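Local coordinates for uncharacterized protein (Thermoplasma acidophilum, PDB 3M4R) that is of unknown function but carries a zinc-binding class II aldolase/adducin-type domain, here cut from a longer protein that is probably an oxidoreductase of the short-chain dehydrogenase family, at residues V20-S29 against L67-F75; E95-K103 against S112-H120. All blocks are in the same frame, centred on the assembly; numbering follows the deposited sequence.

Interaction 1: V20-S29 against L67-F75; sequences VVYGSRLIGS and LGTIDSRGF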
ATOM      1  N   VAL A  20      11.291  -2.927  -3.585  1.00 23.06           N
ATOM      2  CA  VAL A  20      10.053  -2.138  -3.624  1.00 22.51           C
ATOM      3  C   VAL A  20       9.959  -1.312  -4.903  1.00 22.02           C
ATOM      4  O   VAL A  20       8.853  -1.154  -5.419  1.00 21.71           O
ATOM      5  CB  VAL A  20       9.856  -1.208  -2.359  1.00 23.35           C
ATOM      6  CG1 VAL A  20      10.679   0.104  -2.422  1.00 20.99           C
ATOM      7  CG2 VAL A  20       8.335  -0.914  -2.163  1.00 23.05           C
ATOM      8  N   VAL A  21      11.099  -0.810  -5.416  1.00 20.96           N
ATOM      9  CA  VAL A  21      11.115  -0.028  -6.678  1.00 20.34           C
ATOM     10  C   VAL A  21      10.648  -0.957  -7.811  1.00 20.61           C
ATOM     11  O   VAL A  21       9.798  -0.603  -8.636  1.00 20.08           O
ATOM     12  CB  VAL A  21      12.530   0.581  -6.992  1.00 20.22           C
ATOM     13  CG1 VAL A  21      12.691   0.954  -8.488  1.00 18.64           C
ATOM     14  CG2 VAL A  21      12.832   1.847  -6.080  1.00 19.93           C
ATOM     15  N   TYR A  22      11.202  -2.154  -7.824  1.00 19.11           N
ATOM     16  CA  TYR A  22      10.848  -3.137  -8.828  1.00 20.54           C
ATOM     17  C   TYR A  22       9.361  -3.433  -8.854  1.00 19.98           C
ATOM     18  O   TYR A  22       8.736  -3.362  -9.896  1.00 19.87           O
ATOM     19  CB  TYR A  22      11.649  -4.412  -8.620  1.00 20.71           C
ATOM     20  CG  TYR A  22      11.356  -5.420  -9.681  1.00 21.58           C
ATOM     21  CD1 TYR A  22      11.803  -5.230 -10.977  1.00 24.89           C
ATOM     22  CD2 TYR A  22      10.593  -6.554  -9.397  1.00 23.02           C
ATOM     23  CE1 TYR A  22      11.526  -6.158 -11.960  1.00 24.75           C
ATOM     24  CE2 TYR A  22      10.308  -7.466 -10.355  1.00 25.63           C
ATOM     25  CZ  TYR A  22      10.769  -7.269 -11.644  1.00 24.73           C
ATOM     26  OH  TYR A  22      10.470  -8.211 -12.603  1.00 29.27           O
ATOM     27  N   GLY A  23       8.789  -3.696  -7.689  1.00 21.10           N
ATOM     28  CA  GLY A  23       7.368  -3.962  -7.582  1.00 22.16           C
ATOM     29  C   GLY A  23       6.527  -2.782  -8.036  1.00 21.99           C
ATOM     30  O   GLY A  23       5.520  -2.959  -8.690  1.00 21.94           O
ATOM     31  N   SER A  24       6.965  -1.584  -7.660  1.00 21.77           N
ATOM     32  CA  SER A  24       6.253  -0.356  -7.982  1.00 21.33           C
ATOM     33  C   SER A  24       6.194  -0.183  -9.469  1.00 20.87           C
ATOM     34  O   SER A  24       5.154   0.108 -10.029  1.00 19.65           O
ATOM     35  CB  SER A  24       6.965   0.808  -7.346  1.00 20.71           C
ATOM     36  OG  SER A  24       6.906   0.640  -5.949  1.00 20.75           O
ATOM     37  N   ARG A  25       7.322  -0.381 -10.112  1.00 21.32           N
ATOM     38  CA  ARG A  25       7.380  -0.273 -11.576  1.00 21.81           C
ATOM     39  C   ARG A  25       6.406  -1.225 -12.273  1.00 23.52           C
ATOM     40  O   ARG A  25       5.720  -0.817 -13.213  1.00 24.27           O
ATOM     41  CB  ARG A  25       8.801  -0.474 -12.050  1.00 20.93           C
ATOM     42  CG  ARG A  25       9.704   0.697 -11.680  1.00 20.15           C
ATOM     43  CD  ARG A  25      11.145   0.339 -11.891  1.00 17.79           C
ATOM     44  NE  ARG A  25      12.010   1.476 -11.619  1.00 16.83           N
ATOM     45  CZ  ARG A  25      13.334   1.484 -11.769  1.00 18.67           C
ATOM     46  NH1 ARG A  25      13.968   0.427 -12.261  1.00 22.34           N
ATOM     47  NH2 ARG A  25      14.024   2.583 -11.497  1.00 18.24           N
ATOM     48  N   LEU A  26       6.339  -2.475 -11.824  1.00 25.59           N
ATOM     49  CA  LEU A  26       5.412  -3.469 -12.407  1.00 27.10           C
ATOM     50  C   LEU A  26       3.951  -3.023 -12.274  1.00 28.20           C
ATOM     51  O   LEU A  26       3.226  -3.059 -13.210  1.00 27.67           O
ATOM     52  CB  LEU A  26       5.563  -4.815 -11.711  1.00 27.48           C
ATOM     53  CG  LEU A  26       6.822  -5.617 -12.045  1.00 29.44           C
ATOM     54  CD1 LEU A  26       6.696  -6.996 -11.429  1.00 32.26           C
ATOM     55  CD2 LEU A  26       7.055  -5.740 -13.535  1.00 28.65           C
ATOM     56  N   ILE A  27       3.559  -2.558 -11.096  1.00 29.82           N
ATOM     57  CA  ILE A  27       2.211  -2.093 -10.857  1.00 31.08           C
ATOM     58  C   ILE A  27       1.886  -0.860 -11.706  1.00 31.50           C
ATOM     59  O   ILE A  27       0.803  -0.775 -12.286  1.00 30.17           O
ATOM     60  CB  ILE A  27       2.040  -1.708  -9.381  1.00 32.24           C
ATOM     61  CG1 ILE A  27       2.080  -2.949  -8.488  1.00 34.48           C
ATOM     62  CG2 ILE A  27       0.744  -0.937  -9.142  1.00 34.71           C
ATOM     63  CD1 ILE A  27       1.176  -4.031  -8.914  1.00 35.72           C
ATOM     64  N   GLY A  28       2.797   0.118 -11.738  1.00 31.80           N
ATOM     65  CA  GLY A  28       2.583   1.356 -12.504  1.00 32.25           C
ATOM     66  C   GLY A  28       2.671   1.138 -14.006  1.00 33.33           C
ATOM     67  O   GLY A  28       2.328   2.020 -14.772  1.00 33.95           O
ATOM     68  N   SER A  29       3.141  -0.033 -14.419  1.00 34.22           N
ATOM     69  CA  SER A  29       3.209  -0.339 -15.840  0.50 35.30           C
ATOM     70  C   SER A  29       1.860  -0.819 -16.398  1.00 35.99           C
ATOM     71  O   SER A  29       1.666  -0.821 -17.616  1.00 36.16           O
ATOM     72  CB  SER A  29       4.307  -1.361 -16.114  0.50 35.15           C
ATOM     73  OG  SER A  29       5.568  -0.730 -16.084  0.50 35.92           O
ATOM     74  N   LEU A  67       4.437   5.797  -9.759  1.00 19.56           N
ATOM     75  CA  LEU A  67       4.919   4.445  -9.447  1.00 19.35           C
ATOM     76  C   LEU A  67       5.677   3.797 -10.614  1.00 18.93           C
ATOM     77  O   LEU A  67       6.644   3.055 -10.414  1.00 19.83           O
ATOM     78  CB  LEU A  67       3.714   3.546  -9.164  1.00 18.81           C
ATOM     79  CG  LEU A  67       3.116   3.604  -7.756  1.00 22.25           C
ATOM     80  CD1 LEU A  67       1.861   2.726  -7.700  1.00 20.51           C
ATOM     81  CD2 LEU A  67       4.177   3.142  -6.756  1.00 20.61           C
ATOM     82  N   GLY A  68       5.195   4.088 -11.804  1.00 17.24           N
ATOM     83  CA  GLY A  68       5.643   3.425 -13.059  1.00 17.78           C
ATOM     84  C   GLY A  68       7.126   3.600 -13.380  1.00 17.63           C
ATOM     85  O   GLY A  68       7.769   2.664 -13.890  1.00 17.48           O
ATOM     86  N   THR A  69       7.659   4.782 -13.048  1.00 16.77           N
ATOM     87  CA  THR A  69       9.026   5.182 -13.371  1.00 16.79           C
ATOM     88  C   THR A  69       9.797   5.544 -12.098  1.00 16.60           C
ATOM     89  O   THR A  69      10.786   6.249 -12.133  1.00 16.65           O
ATOM     90  CB  THR A  69       9.010   6.380 -14.369  1.00 16.73           C
ATOM     91  OG1 THR A  69       8.316   7.474 -13.786  1.00 17.66           O
ATOM     92  CG2 THR A  69       8.292   6.001 -15.640  1.00 14.59           C
ATOM     93  N   ILE A  70       9.363   4.998 -10.971  1.00 17.66           N
ATOM     94  CA  ILE A  70       9.924   5.383  -9.695  1.00 17.72           C
ATOM     95  C   ILE A  70      11.374   4.848  -9.575  1.00 17.92           C
ATOM     96  O   ILE A  70      11.773   3.900 -10.265  1.00 16.73           O
ATOM     97  CB  ILE A  70       9.040   4.915  -8.550  1.00 18.05           C
ATOM     98  CG1 ILE A  70       9.243   5.814  -7.300  1.00 18.83           C
ATOM     99  CG2 ILE A  70       9.287   3.424  -8.227  1.00 16.47           C
ATOM    100  CD1 ILE A  70       8.078   5.703  -6.326  1.00 17.66           C
ATOM    101  N   ASP A  71      12.154   5.527  -8.750  1.00 18.58           N
ATOM    102  CA  ASP A  71      13.483   5.067  -8.363  1.00 19.71           C
ATOM    103  C   ASP A  71      13.643   5.260  -6.864  1.00 20.15           C
ATOM    104  O   ASP A  71      12.671   5.547  -6.175  1.00 17.88           O
ATOM    105  CB  ASP A  71      14.598   5.734  -9.207  1.00 19.08           C
ATOM    106  CG  ASP A  71      14.794   7.184  -8.917  1.00 20.98           C
ATOM    107  OD1 ASP A  71      14.329   7.733  -7.867  1.00 20.83           O
ATOM    108  OD2 ASP A  71      15.468   7.817  -9.767  1.00 20.78           O
ATOM    109  N   SER A  72      14.847   5.036  -6.349  1.00 21.78           N
ATOM    110  CA  SER A  72      15.018   4.999  -4.890  1.00 23.76           C
ATOM    111  C   SER A  72      14.644   6.325  -4.257  1.00 23.84           C
ATOM    112  O   SER A  72      14.151   6.345  -3.123  1.00 25.90           O
ATOM    113  CB  SER A  72      16.454   4.621  -4.493  1.00 24.58           C
ATOM    114  OG  SER A  72      17.419   5.342  -5.244  1.00 25.17           O
ATOM    115  N   ARG A  73      14.843   7.423  -4.997  1.00 23.14           N
ATOM    116  CA  ARG A  73      14.495   8.772  -4.541  0.50 23.60           C
ATOM    117  C   ARG A  73      13.026   8.918  -4.255  1.00 23.74           C
ATOM    118  O   ARG A  73      12.617   9.808  -3.525  1.00 23.28           O
ATOM    119  CB  ARG A  73      14.837   9.849  -5.594  0.50 23.21           C
ATOM    120  CG  ARG A  73      16.293  10.126  -5.798  0.50 23.53           C
ATOM    121  CD  ARG A  73      16.452  11.088  -6.974  0.50 24.54           C
ATOM    122  NE  ARG A  73      15.568  10.711  -8.078  0.50 24.57           N
ATOM    123  CZ  ARG A  73      15.325  11.469  -9.135  0.50 25.12           C
ATOM    124  NH1 ARG A  73      15.887  12.660  -9.251  0.50 24.20           N
ATOM    125  NH2 ARG A  73      14.522  11.029 -10.081  0.50 26.40           N
ATOM    126  N   GLY A  74      12.209   8.070  -4.876  1.00 23.67           N
ATOM    127  CA  GLY A  74      10.791   8.152  -4.680  1.00 22.98           C
ATOM    128  C   GLY A  74      10.266   7.545  -3.422  1.00 22.87           C
ATOM    129  O   GLY A  74       9.061   7.431  -3.301  1.00 23.89           O
ATOM    130  N   PHE A  75      11.137   7.094  -2.516  1.00 22.56           N
ATOM    131  CA  PHE A  75      10.723   6.466  -1.278  1.00 22.22           C
ATOM    132  C   PHE A  75      11.234   7.280  -0.120  1.00 22.32           C
ATOM    133  O   PHE A  75      12.448   7.398   0.083  1.00 24.76           O
ATOM    134  CB  PHE A  75      11.157   5.006  -1.215  1.00 22.05           C
ATOM    135  CG  PHE A  75      10.355   4.179  -2.158  1.00 22.89           C
ATOM    136  CD1 PHE A  75      10.738   4.083  -3.508  1.00 20.51           C
ATOM    137  CD2 PHE A  75       9.120   3.666  -1.770  1.00 20.10           C
ATOM    138  CE1 PHE A  75       9.914   3.395  -4.434  1.00 21.49           C
ATOM    139  CE2 PHE A  75       8.293   2.981  -2.694  1.00 18.70           C
ATOM    140  CZ  PHE A  75       8.693   2.851  -4.024  1.00 20.61           C
TER

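Interaction 2: E95-K103 against S112-H120; sequences EAMVDYLKK and SPSVETFLH. With ZN (zinc ion), chain B.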
ATOM      1  N   GLU A  95      -4.857  17.510   7.173  1.00 26.19           N
ATOM      2  CA  GLU A  95      -3.843  18.483   7.522  1.00 26.59           C
ATOM      3  C   GLU A  95      -2.960  18.016   8.686  1.00 25.38           C
ATOM      4  O   GLU A  95      -1.736  18.070   8.595  1.00 24.69           O
ATOM      5  CB  GLU A  95      -4.522  19.793   7.916  1.00 27.03           C
ATOM      6  CG  GLU A  95      -3.611  20.989   7.872  1.00 30.29           C
ATOM      7  CD  GLU A  95      -4.231  22.245   8.486  1.00 32.53           C
ATOM      8  OE1 GLU A  95      -5.458  22.281   8.781  1.00 35.76           O
ATOM      9  OE2 GLU A  95      -3.465  23.206   8.677  1.00 33.15           O
ATOM     10  N   ALA A  96      -3.596  17.569   9.773  1.00 24.37           N
ATOM     11  CA  ALA A  96      -2.859  17.074  10.933  1.00 23.93           C
ATOM     12  C   ALA A  96      -2.043  15.838  10.566  1.00 23.45           C
ATOM     13  O   ALA A  96      -0.914  15.637  11.026  1.00 21.49           O
ATOM     14  CB  ALA A  96      -3.799  16.741  12.070  1.00 23.56           C
HETATM   15  N   MSE A  97      -2.650  14.977   9.764  1.00 23.70           N
HETATM   16  CA  MSE A  97      -1.975  13.806   9.287  1.00 24.86           C
HETATM   17  C   MSE A  97      -0.695  14.199   8.527  1.00 24.76           C
HETATM   18  O   MSE A  97       0.400  13.648   8.785  1.00 24.19           O
HETATM   19  CB  MSE A  97      -2.977  13.004   8.424  1.00 24.79           C
HETATM   20  CG  MSE A  97      -2.630  11.636   8.252  1.00 29.11           C
HETATM   21 SE   MSE A  97      -3.906  10.793   7.016  1.00 27.50          SE
HETATM   22  CE  MSE A  97      -3.778  11.844   5.374  1.00 27.84           C
ATOM     23  N   VAL A  98      -0.794  15.194   7.639  1.00 25.05           N
ATOM     24  CA  VAL A  98       0.378  15.603   6.863  1.00 25.52           C
ATOM     25  C   VAL A  98       1.461  16.144   7.778  1.00 25.71           C
ATOM     26  O   VAL A  98       2.636  15.832   7.610  1.00 25.61           O
ATOM     27  CB  VAL A  98       0.017  16.634   5.754  1.00 25.76           C
ATOM     28  CG1 VAL A  98       1.236  17.379   5.222  1.00 25.33           C
ATOM     29  CG2 VAL A  98      -0.738  15.919   4.626  1.00 27.46           C
ATOM     30  N   ASP A  99       1.067  16.986   8.733  1.00 25.84           N
ATOM     31  CA  ASP A  99       2.013  17.525   9.695  0.50 24.92           C
ATOM     32  C   ASP A  99       2.669  16.411  10.500  1.00 24.84           C
ATOM     33  O   ASP A  99       3.866  16.445  10.756  1.00 24.70           O
ATOM     34  CB  ASP A  99       1.329  18.458  10.679  0.50 25.15           C
ATOM     35  CG  ASP A  99       2.324  19.247  11.485  0.50 25.07           C
ATOM     36  OD1 ASP A  99       3.232  19.851  10.869  0.50 25.33           O
ATOM     37  OD2 ASP A  99       2.226  19.212  12.721  0.50 26.70           O
ATOM     38  N   TYR A 100       1.874  15.434  10.932  1.00 23.78           N
ATOM     39  CA  TYR A 100       2.427  14.294  11.727  1.00 22.10           C
ATOM     40  C   TYR A 100       3.498  13.565  10.960  1.00 23.01           C
ATOM     41  O   TYR A 100       4.598  13.270  11.470  1.00 22.39           O
ATOM     42  CB  TYR A 100       1.329  13.331  12.136  1.00 20.62           C
ATOM     43  CG  TYR A 100       1.713  12.282  13.163  1.00 18.21           C
ATOM     44  CD1 TYR A 100       2.447  11.174  12.814  1.00 15.80           C
ATOM     45  CD2 TYR A 100       1.318  12.411  14.503  1.00 19.16           C
ATOM     46  CE1 TYR A 100       2.771  10.192  13.758  1.00 18.33           C
ATOM     47  CE2 TYR A 100       1.660  11.451  15.449  1.00 16.87           C
ATOM     48  CZ  TYR A 100       2.371  10.375  15.082  1.00 18.13           C
ATOM     49  OH  TYR A 100       2.696   9.463  16.045  1.00 18.73           O
ATOM     50  N   LEU A 101       3.182  13.261   9.719  1.00 23.31           N
ATOM     51  CA  LEU A 101       4.103  12.553   8.880  1.00 23.92           C
ATOM     52  C   LEU A 101       5.399  13.326   8.635  1.00 23.79           C
ATOM     53  O   LEU A 101       6.459  12.720   8.650  1.00 23.57           O
ATOM     54  CB  LEU A 101       3.444  12.126   7.559  1.00 23.97           C
ATOM     55  CG  LEU A 101       2.340  11.082   7.634  1.00 24.84           C
ATOM     56  CD1 LEU A 101       1.662  10.955   6.288  1.00 22.76           C
ATOM     57  CD2 LEU A 101       2.885   9.690   8.118  1.00 24.53           C
ATOM     58  N   LYS A 102       5.308  14.646   8.435  1.00 24.29           N
ATOM     59  CA  LYS A 102       6.450  15.492   8.257  1.00 25.65           C
ATOM     60  C   LYS A 102       7.331  15.384   9.481  1.00 25.27           C
ATOM     61  O   LYS A 102       8.559  15.295   9.346  1.00 26.86           O
ATOM     62  CB  LYS A 102       6.025  16.977   7.997  1.00 26.81           C
ATOM     63  CG  LYS A 102       7.181  17.948   7.709  1.00 30.24           C
ATOM     64  CD  LYS A 102       6.681  19.457   7.416  1.00 35.14           C
ATOM     65  CE  LYS A 102       7.874  20.391   6.901  1.00 36.95           C
ATOM     66  NZ  LYS A 102       7.894  21.894   7.195  1.00 33.43           N
ATOM     67  N   LYS A 103       6.731  15.373  10.668  1.00 22.87           N
ATOM     68  CA  LYS A 103       7.525  15.354  11.921  1.00 20.81           C
ATOM     69  C   LYS A 103       8.138  13.950  12.149  1.00 21.18           C
ATOM     70  O   LYS A 103       8.968  13.755  13.063  1.00 19.41           O
ATOM     71  CB  LYS A 103       6.649  15.731  13.093  1.00 20.12           C
ATOM     72  CG  LYS A 103       6.290  17.242  13.124  1.00 18.19           C
ATOM     73  CD  LYS A 103       5.224  17.608  14.219  1.00 17.34           C
ATOM     74  CE  LYS A 103       4.884  19.097  14.156  1.00 19.54           C
ATOM     75  NZ  LYS A 103       3.917  19.407  15.222  1.00 20.61           N
ATOM     76  N   SER A 112       7.670  14.934   0.184  1.00 23.93           N
ATOM     77  CA  SER A 112       6.563  14.562   1.084  0.50 24.02           C
ATOM     78  C   SER A 112       6.083  13.126   0.841  1.00 23.57           C
ATOM     79  O   SER A 112       5.940  12.704  -0.286  1.00 24.06           O
ATOM     80  CB  SER A 112       5.394  15.522   0.921  0.50 24.61           C
ATOM     81  OG  SER A 112       5.737  16.820   1.365  0.50 25.44           O
ATOM     82  N   PRO A 113       5.829  12.376   1.919  1.00 22.28           N
ATOM     83  CA  PRO A 113       5.365  11.016   1.798  1.00 21.66           C
ATOM     84  C   PRO A 113       3.888  10.981   1.375  1.00 21.33           C
ATOM     85  O   PRO A 113       3.137  11.944   1.594  1.00 19.12           O
ATOM     86  CB  PRO A 113       5.549  10.447   3.225  1.00 21.58           C
ATOM     87  CG  PRO A 113       5.359  11.638   4.100  1.00 20.60           C
ATOM     88  CD  PRO A 113       5.962  12.790   3.342  1.00 22.50           C
ATOM     89  N   SER A 114       3.512   9.891   0.716  1.00 20.19           N
ATOM     90  CA  SER A 114       2.113   9.616   0.354  1.00 21.10           C
ATOM     91  C   SER A 114       1.159   9.998   1.480  1.00 21.03           C
ATOM     92  O   SER A 114       1.402   9.648   2.633  1.00 21.65           O
ATOM     93  CB  SER A 114       1.927   8.108   0.084  1.00 21.24           C
ATOM     94  OG  SER A 114       0.554   7.799  -0.219  1.00 22.91           O
ATOM     95  N   VAL A 115       0.087  10.704   1.136  1.00 23.47           N
ATOM     96  CA  VAL A 115      -1.040  10.945   2.083  1.00 23.86           C
ATOM     97  C   VAL A 115      -1.699   9.639   2.602  1.00 24.32           C
ATOM     98  O   VAL A 115      -2.413   9.651   3.630  1.00 23.15           O
ATOM     99  CB  VAL A 115      -2.113  11.956   1.516  1.00 25.63           C
ATOM    100  CG1 VAL A 115      -1.460  13.300   1.202  1.00 22.99           C
ATOM    101  CG2 VAL A 115      -2.843  11.410   0.241  1.00 25.10           C
ATOM    102  N   GLU A 116      -1.402   8.498   1.964  1.00 23.81           N
ATOM    103  CA  GLU A 116      -1.913   7.193   2.423  1.00 23.75           C
ATOM    104  C   GLU A 116      -0.931   6.393   3.222  1.00 23.16           C
ATOM    105  O   GLU A 116      -1.120   5.178   3.390  1.00 22.75           O
ATOM    106  CB  GLU A 116      -2.381   6.362   1.194  1.00 23.38           C
ATOM    107  CG  GLU A 116      -3.321   7.204   0.360  1.00 24.15           C
ATOM    108  CD  GLU A 116      -4.279   6.422  -0.502  1.00 26.46           C
ATOM    109  OE1 GLU A 116      -3.927   6.244  -1.711  1.00 25.67           O
ATOM    110  OE2 GLU A 116      -5.385   6.040   0.005  1.00 26.04           O
ATOM    111  N   THR A 117       0.090   7.057   3.777  1.00 21.97           N
ATOM    112  CA  THR A 117       1.156   6.363   4.461  1.00 21.10           C
ATOM    113  C   THR A 117       0.679   5.494   5.591  1.00 21.46           C
ATOM    114  O   THR A 117       1.267   4.429   5.849  1.00 21.09           O
ATOM    115  CB  THR A 117       2.258   7.366   4.972  1.00 22.18           C
ATOM    116  OG1 THR A 117       2.938   7.925   3.833  1.00 20.17           O
ATOM    117  CG2 THR A 117       3.243   6.657   5.860  1.00 21.88           C
ATOM    118  N   PHE A 118      -0.346   5.930   6.299  1.00 21.01           N
ATOM    119  CA  PHE A 118      -0.821   5.132   7.434  1.00 22.28           C
ATOM    120  C   PHE A 118      -1.454   3.798   7.035  1.00 22.74           C
ATOM    121  O   PHE A 118      -1.417   2.865   7.828  1.00 21.52           O
ATOM    122  CB  PHE A 118      -1.754   5.902   8.321  1.00 22.31           C
ATOM    123  CG  PHE A 118      -1.042   6.947   9.155  1.00 21.42           C
ATOM    124  CD1 PHE A 118      -0.205   6.564  10.173  1.00 22.33           C
ATOM    125  CD2 PHE A 118      -1.148   8.281   8.855  1.00 19.89           C
ATOM    126  CE1 PHE A 118       0.474   7.515  10.931  1.00 24.61           C
ATOM    127  CE2 PHE A 118      -0.479   9.248   9.630  1.00 24.36           C
ATOM    128  CZ  PHE A 118       0.337   8.849  10.666  1.00 20.90           C
ATOM    129  N   LEU A 119      -1.940   3.661   5.790  1.00 23.71           N
ATOM    130  CA  LEU A 119      -2.397   2.309   5.334  1.00 24.03           C
ATOM    131  C   LEU A 119      -1.251   1.313   5.400  1.00 24.31           C
ATOM    132  O   LEU A 119      -1.418   0.100   5.728  1.00 24.40           O
ATOM    133  CB  LEU A 119      -2.939   2.323   3.899  1.00 24.92           C
ATOM    134  CG  LEU A 119      -4.121   3.228   3.557  1.00 27.01           C
ATOM    135  CD1 LEU A 119      -4.495   3.145   2.047  1.00 25.12           C
ATOM    136  CD2 LEU A 119      -5.330   2.912   4.450  1.00 25.20           C
ATOM    137  N   HIS A 120      -0.080   1.826   5.077  1.00 23.19           N
ATOM    138  CA  HIS A 120       1.140   1.029   5.003  1.00 23.14           C
ATOM    139  C   HIS A 120       1.720   0.720   6.390  1.00 22.55           C
ATOM    140  O   HIS A 120       2.140  -0.442   6.716  1.00 22.78           O
ATOM    141  CB  HIS A 120       2.131   1.793   4.148  1.00 23.16           C
ATOM    142  CG  HIS A 120       1.690   1.905   2.716  1.00 22.75           C
ATOM    143  ND1 HIS A 120       2.119   1.011   1.750  1.00 19.79           N
ATOM    144  CD2 HIS A 120       0.854   2.770   2.091  1.00 22.34           C
ATOM    145  CE1 HIS A 120       1.550   1.328   0.592  1.00 21.56           C
ATOM    146  NE2 HIS A 120       0.780   2.391   0.764  1.00 22.85           N
TER
HETATM  147 ZN    ZN B 220      -5.901   5.185  -2.085  1.00 37.37          ZN
HETATM  148  O   HOH W   1      -6.676   7.043  -2.270  1.00 21.59           O

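Interaction 1: V20-S29 against L67-F75
The backbones of helix 16-28 and loop 67-75 come closest, CA to CA, at Gly-28 and Gly-68 (3.7 Å), and draw apart to 5.9 Å between the CA atoms of Val-21 and Asp-71. A CB on Gly-28 would clash with Gly-68 N. Three residues earlier in the helix, Arg-25 stretches out its chain and sends two hydrogen bonds side-on to one oxygen: NE lies 2.8 Å and NH2 2.9 Å from Ile-70 O, which sits in the guanidinium plane, and both bonds are bent (N-H...O 146° and 138°). Val-21 CG1 lies over the rim of one guanidinium face. In this class II aldolase/adducin fold the loop links strands 54-61 and 75-79, and the helix lies against strand 40-48, where the buried Ser-24 OG, donating to Val-20 O, is also hydrogen-bonded to Thr-41 OG1. Phe-75 opens strand 75-79. Over the centre of its ring sits Val-20 CG1 (between backbone N and carbonyl carbon, chi1 80°) in a CH-pi contact, 3.7 Å from the centroid. Ser-24 OG lies at the ring's edge, while Val-21 CG2 approaches CE1. An alanine in place of Phe-75 is likely to open a gap beneath Val-20 and deprive its methyl of the aromatic face.

Interaction 2: E95-K103 against S112-H120
Leu-101 of helix 94-103 reaches into the bend formed by Pro-113, Ser-114, Thr-117 and Phe-118. Its two methyls divide the work: CD2 lies 3.7 Å from Phe-118 CZ and also touches Thr-117 CG2, while CD1 rests by Thr-117 CB and Ser-114 O. The branched leucine thus meets an aromatic ring and a polar turn at once, and its CB packs on Pro-113 CG at 4.0 Å. Phe-118 is met at its edge by two neighbours. Met-97, a selenomethionine, brings CG to 3.5 Å from Phe-118 CE2, and its selenium stands beside the ring in a Met-aromatic contact. The bend at chi3 (58°) then carries CE tightly against Val-115 O, 3.1 Å away. Tyr-100 offers its face to the edge of Phe-118 in an offset edge-to-face pair, with planes at 60° and centroids 5.9 Å apart. Its hydroxyl is hydrogen-bonded to Asp-82 O, which ties down the far end of the ring.

Behind this apolar shell, Ser-114 O accepts two hydrogen bonds from Thr-117: one from the backbone N, and one from OG1, 2.6 Å away and on a lone pair of the carbonyl. Ser-114 OG accepts from Glu-116 N, an ST turn inside the type I beta turn 114-117. The turn sends Glu-116 away from helix 94-103, and its OE1 and OE2 both bind the zinc ion at 2.3 Å. A water and His-130, His-132 and His-188 complete the three-histidine, one-glutamate metal site of this class II aldolase-like domain.

How the interactions relate
Both contacts are partly buried and have a helix on one side, in series along one domain. Interaction 1 sets the helix near the chain start against the connecting segment between strands 54-61 and 75-79; interaction 2 sets helix 94-103 against the turn and first residues of helix 117-121. Strand 54-61 touches loop 67-75 in the first and segment 112-120 in the second. The centres of the two interactions are about 19 Å apart, and nearest atoms stay about 7 Å from one another. The chemistry differs: interaction 1 adds an exposed arginine-to-carbonyl clasp and tight glycines to its buried apolar patch, whereas interaction 2 joins its segments by apolar and aromatic contacts and contains a zinc ligand itself.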